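Local coordinates for nitrogen regulatory protein P-II (Thiomonas intermedia, PDB 5DS7) that binds adenine nucleotides between the subunits of a trimer and probably regulates the activity of enzymes, at residues K11-L16 / M65-V70. Numbering follows the deposited sequence.
With AMP (adenosine monophosphate), chain E.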
ATOM      1  N   LYS B  11      -5.170   7.294   5.459  1.00 24.74           N
ATOM      2  CA  LYS B  11      -5.065   5.861   5.346  1.00 23.95           C
ATOM      3  C   LYS B  11      -3.797   5.442   6.090  1.00 22.85           C
ATOM      4  O   LYS B  11      -2.706   5.934   5.809  1.00 22.75           O
ATOM      5  CB  LYS B  11      -5.038   5.424   3.884  1.00 24.28           C
ATOM      6  CG  LYS B  11      -5.152   3.906   3.680  1.00 23.43           C
ATOM      7  CD  LYS B  11      -4.639   3.477   2.314  1.00 23.29           C
ATOM      8  CE  LYS B  11      -3.133   3.379   2.321  1.00 22.44           C
ATOM      9  NZ  LYS B  11      -2.612   2.773   1.063  1.00 22.28           N
ATOM     10  N   LEU B  12      -3.949   4.568   7.076  1.00 22.55           N
ATOM     11  CA  LEU B  12      -2.786   4.047   7.781  1.00 21.91           C
ATOM     12  C   LEU B  12      -2.307   2.739   7.184  1.00 21.33           C
ATOM     13  O   LEU B  12      -3.126   1.912   6.787  1.00 21.38           O
ATOM     14  CB  LEU B  12      -3.118   3.826   9.244  1.00 22.13           C
ATOM     15  CG  LEU B  12      -3.706   4.999  10.019  1.00 22.71           C
ATOM     16  CD1 LEU B  12      -3.908   4.535  11.430  1.00 22.76           C
ATOM     17  CD2 LEU B  12      -2.748   6.145   9.994  1.00 22.81           C
ATOM     18  N   GLU B  13      -0.988   2.556   7.109  1.00 25.87           N
ATOM     19  CA  GLU B  13      -0.411   1.235   6.861  1.00 25.65           C
ATOM     20  C   GLU B  13       0.361   0.837   8.107  1.00 26.02           C
ATOM     21  O   GLU B  13       1.315   1.506   8.499  1.00 26.22           O
ATOM     22  CB  GLU B  13       0.488   1.232   5.620  1.00 25.55           C
ATOM     23  CG  GLU B  13      -0.304   1.448   4.338  1.00 25.50           C
ATOM     24  CD  GLU B  13       0.554   1.528   3.076  1.00 25.87           C
ATOM     25  OE1 GLU B  13      -0.019   1.712   1.979  1.00 26.15           O
ATOM     26  OE2 GLU B  13       1.794   1.404   3.171  1.00 26.23           O
ATOM     27  N   ILE B  14      -0.078  -0.230   8.753  1.00 18.24           N
ATOM     28  CA  ILE B  14       0.518  -0.665  10.011  1.00 18.95           C
ATOM     29  C   ILE B  14       1.156  -2.021   9.811  1.00 19.74           C
ATOM     30  O   ILE B  14       0.475  -2.978   9.462  1.00 20.20           O
ATOM     31  CB  ILE B  14      -0.521  -0.739  11.127  1.00 19.32           C
ATOM     32  CG1 ILE B  14      -1.335   0.561  11.147  1.00 18.92           C
ATOM     33  CG2 ILE B  14       0.155  -1.053  12.476  1.00 19.90           C
ATOM     34  CD1 ILE B  14      -2.750   0.398  11.683  1.00 19.28           C
ATOM     35  N   ILE B  15       2.470  -2.088  10.001  1.00 17.61           N
ATOM     36  CA  ILE B  15       3.222  -3.304   9.729  1.00 18.75           C
ATOM     37  C   ILE B  15       3.760  -3.842  11.032  1.00 19.57           C
ATOM     38  O   ILE B  15       4.443  -3.119  11.745  1.00 19.30           O
ATOM     39  CB  ILE B  15       4.356  -3.011   8.730  1.00 18.68           C
ATOM     40  CG1 ILE B  15       3.753  -2.456   7.432  1.00 17.55           C
ATOM     41  CG2 ILE B  15       5.190  -4.248   8.456  1.00 20.15           C
ATOM     42  CD1 ILE B  15       4.781  -1.833   6.515  1.00 17.49           C
ATOM     43  N   LEU B  16       3.419  -5.084  11.369  1.00 19.02           N
ATOM     44  CA  LEU B  16       3.864  -5.686  12.623  1.00 19.63           C
ATOM     45  C   LEU B  16       3.735  -7.214  12.559  1.00 20.75           C
ATOM     46  O   LEU B  16       3.147  -7.753  11.622  1.00 21.07           O
ATOM     47  CB  LEU B  16       3.065  -5.119  13.805  1.00 18.98           C
ATOM     48  CG  LEU B  16       1.638  -5.630  14.004  1.00 18.98           C
ATOM     49  CD1 LEU B  16       0.970  -4.845  15.116  1.00 18.36           C
ATOM     50  CD2 LEU B  16       0.814  -5.558  12.720  1.00 18.73           C
ATOM     51  N   MET B  65       0.420  -6.455   7.254  1.00 26.75           N
ATOM     52  CA  MET B  65       0.263  -5.044   7.087  1.00 24.69           C
ATOM     53  C   MET B  65      -1.228  -4.784   7.153  1.00 24.39           C
ATOM     54  O   MET B  65      -1.979  -5.273   6.334  1.00 24.90           O
ATOM     55  CB  MET B  65       0.858  -4.529   5.776  1.00 23.34           C
ATOM     56  CG  MET B  65       0.413  -3.127   5.387  1.00 21.75           C
ATOM     57  SD  MET B  65       1.251  -2.349   3.988  1.00 20.94           S
ATOM     58  CE  MET B  65       0.802  -3.417   2.638  1.00 21.27           C
ATOM     59  N   ILE B  66      -1.647  -4.014   8.138  1.00 20.25           N
ATOM     60  CA  ILE B  66      -3.039  -3.602   8.250  1.00 19.96           C
ATOM     61  C   ILE B  66      -3.242  -2.234   7.595  1.00 18.90           C
ATOM     62  O   ILE B  66      -2.593  -1.234   7.956  1.00 18.24           O
ATOM     63  CB  ILE B  66      -3.485  -3.564   9.732  1.00 20.22           C
ATOM     64  CG1 ILE B  66      -3.327  -4.946  10.370  1.00 21.24           C
ATOM     65  CG2 ILE B  66      -4.926  -3.064   9.865  1.00 20.17           C
ATOM     66  CD1 ILE B  66      -3.333  -4.899  11.907  1.00 21.42           C
ATOM     67  N   ILE B  67      -4.126  -2.204   6.610  1.00 20.02           N
ATOM     68  CA  ILE B  67      -4.513  -0.964   5.942  1.00 19.48           C
ATOM     69  C   ILE B  67      -5.834  -0.482   6.501  1.00 20.08           C
ATOM     70  O   ILE B  67      -6.826  -1.234   6.508  1.00 20.78           O
ATOM     71  CB  ILE B  67      -4.653  -1.169   4.427  1.00 19.52           C
ATOM     72  CG1 ILE B  67      -3.357  -1.770   3.865  1.00 18.85           C
ATOM     73  CG2 ILE B  67      -5.026   0.123   3.742  1.00 19.43           C
ATOM     74  CD1 ILE B  67      -3.566  -2.532   2.540  1.00 18.90           C
ATOM     75  N   ALA B  68      -5.869   0.762   6.963  1.00 20.28           N
ATOM     76  CA  ALA B  68      -7.089   1.301   7.546  1.00 21.07           C
ATOM     77  C   ALA B  68      -7.306   2.720   7.101  1.00 21.46           C
ATOM     78  O   ALA B  68      -6.535   3.601   7.450  1.00 21.16           O
ATOM     79  CB  ALA B  68      -7.026   1.240   9.058  1.00 21.11           C
ATOM     80  N   ALA B  69      -8.343   2.941   6.309  1.00 18.04           N
ATOM     81  CA  ALA B  69      -8.771   4.295   5.993  1.00 18.87           C
ATOM     82  C   ALA B  69      -9.559   4.857   7.170  1.00 19.08           C
ATOM     83  O   ALA B  69     -10.517   4.244   7.637  1.00 19.24           O
ATOM     84  CB  ALA B  69      -9.606   4.317   4.725  1.00 19.99           C
ATOM     85  N   VAL B  70      -9.137   6.021   7.649  1.00 21.38           N
ATOM     86  CA  VAL B  70      -9.725   6.629   8.838  1.00 21.49           C
ATOM     87  C   VAL B  70      -9.869   8.141   8.655  1.00 22.09           C
ATOM     88  O   VAL B  70      -9.140   8.738   7.871  1.00 22.22           O
ATOM     89  CB  VAL B  70      -8.879   6.353  10.101  1.00 20.69           C
ATOM     90  CG1 VAL B  70      -8.582   4.854  10.256  1.00 20.15           C
ATOM     91  CG2 VAL B  70      -7.589   7.175  10.070  1.00 20.37           C
TER
HETATM   92  P   AMP E 201     -17.612  -3.392   2.954  1.00 24.70           P
HETATM   93  O1P AMP E 201     -17.896  -2.465   4.103  1.00 24.79           O
HETATM   94  O2P AMP E 201     -18.343  -4.707   3.042  1.00 24.82           O
HETATM   95  O3P AMP E 201     -17.629  -2.773   1.567  1.00 24.95           O
HETATM   96  O5' AMP E 201     -16.094  -3.818   3.136  1.00 24.10           O
HETATM   97  C5' AMP E 201     -15.504  -4.756   2.243  1.00 23.87           C
HETATM   98  C4' AMP E 201     -14.012  -4.846   2.435  1.00 23.30           C
HETATM   99  O4' AMP E 201     -13.391  -3.576   2.111  1.00 23.22           O
HETATM  100  C3' AMP E 201     -13.550  -5.133   3.853  1.00 23.07           C
HETATM  101  O3' AMP E 201     -13.611  -6.509   4.175  1.00 23.06           O
HETATM  102  C2' AMP E 201     -12.139  -4.562   3.871  1.00 22.62           C
HETATM  103  O2' AMP E 201     -11.225  -5.480   3.310  1.00 22.26           O
HETATM  104  C1' AMP E 201     -12.274  -3.356   2.946  1.00 22.78           C
HETATM  105  N9  AMP E 201     -12.491  -2.124   3.731  1.00 23.02           N
HETATM  106  C8  AMP E 201     -13.669  -1.637   4.137  1.00 23.49           C
HETATM  107  N7  AMP E 201     -13.499  -0.523   4.878  1.00 23.53           N
HETATM  108  C5  AMP E 201     -12.185  -0.293   4.965  1.00 23.05           C
HETATM  109  C6  AMP E 201     -11.321   0.705   5.612  1.00 22.73           C
HETATM  110  N6  AMP E 201     -11.832   1.721   6.327  1.00 22.97           N
HETATM  111  N1  AMP E 201      -9.993   0.572   5.470  1.00 22.01           N
HETATM  112  C2  AMP E 201      -9.457  -0.439   4.761  1.00 21.67           C
HETATM  113  N3  AMP E 201     -10.173  -1.389   4.157  1.00 22.05           N
HETATM  114  C4  AMP E 201     -11.527  -1.356   4.216  1.00 22.70           C
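Strands 11-16 and 65-70 run antiparallel in the middle of the PII sheet, their axes 163° apart, with L12-A68 and I14-I66 as hydrogen-bonded pairs. L12 N donates to A68 O at 2.8 Å, and A68 N donates back to L12 O; I14 and I66 exchange a like pair of bonds. Their side chains share one face of the sheet, where helix 75-88 packs on L12 through L78 and on I14 through F82, while I66 also meets Y36 and I38. Branched I14 and I66 suit this greasy layer: they pass each other CB to CB at 4.3 Å.

The face bearing K11, E13, I15, M65, I67 and A69 turns to the trimer axis and its neighbouring subunits. K11 sends CG anti to its own N (chi1 -171°), running its chain alongside I67 with CD 3.7 Å from I67 CG2. A bend at chi3 then brings K11 NZ to 2.9 Å from E13 OE1, on the anti lone pair of that oxygen. NZ also forms a salt bridge with E13 OE2 of the second subunit and a hydrogen bond with H96 NE2 there, while E13 OE2 of this chain receives K11 NZ of the third subunit. M65 lies beside E13 with SD 3.9 Å from OE2 and crosses I15 CG1 with its CB. With an alanine in place of K11, E13 and its counterpart in the second subunit would probably each be short of one cationic partner, and the flank of I67 would lose its cover.

Opposite K11, A69 lays its methyl against the adenine, and probably suits this place because a larger side chain could crowd the base. A69 N binds AMP N1 at 3.0 Å, nearly straight, and AMP N6 donates to A69 O. The pairing thus joins a buried ring of charges between subunits to a backbone that reads the adenine edge.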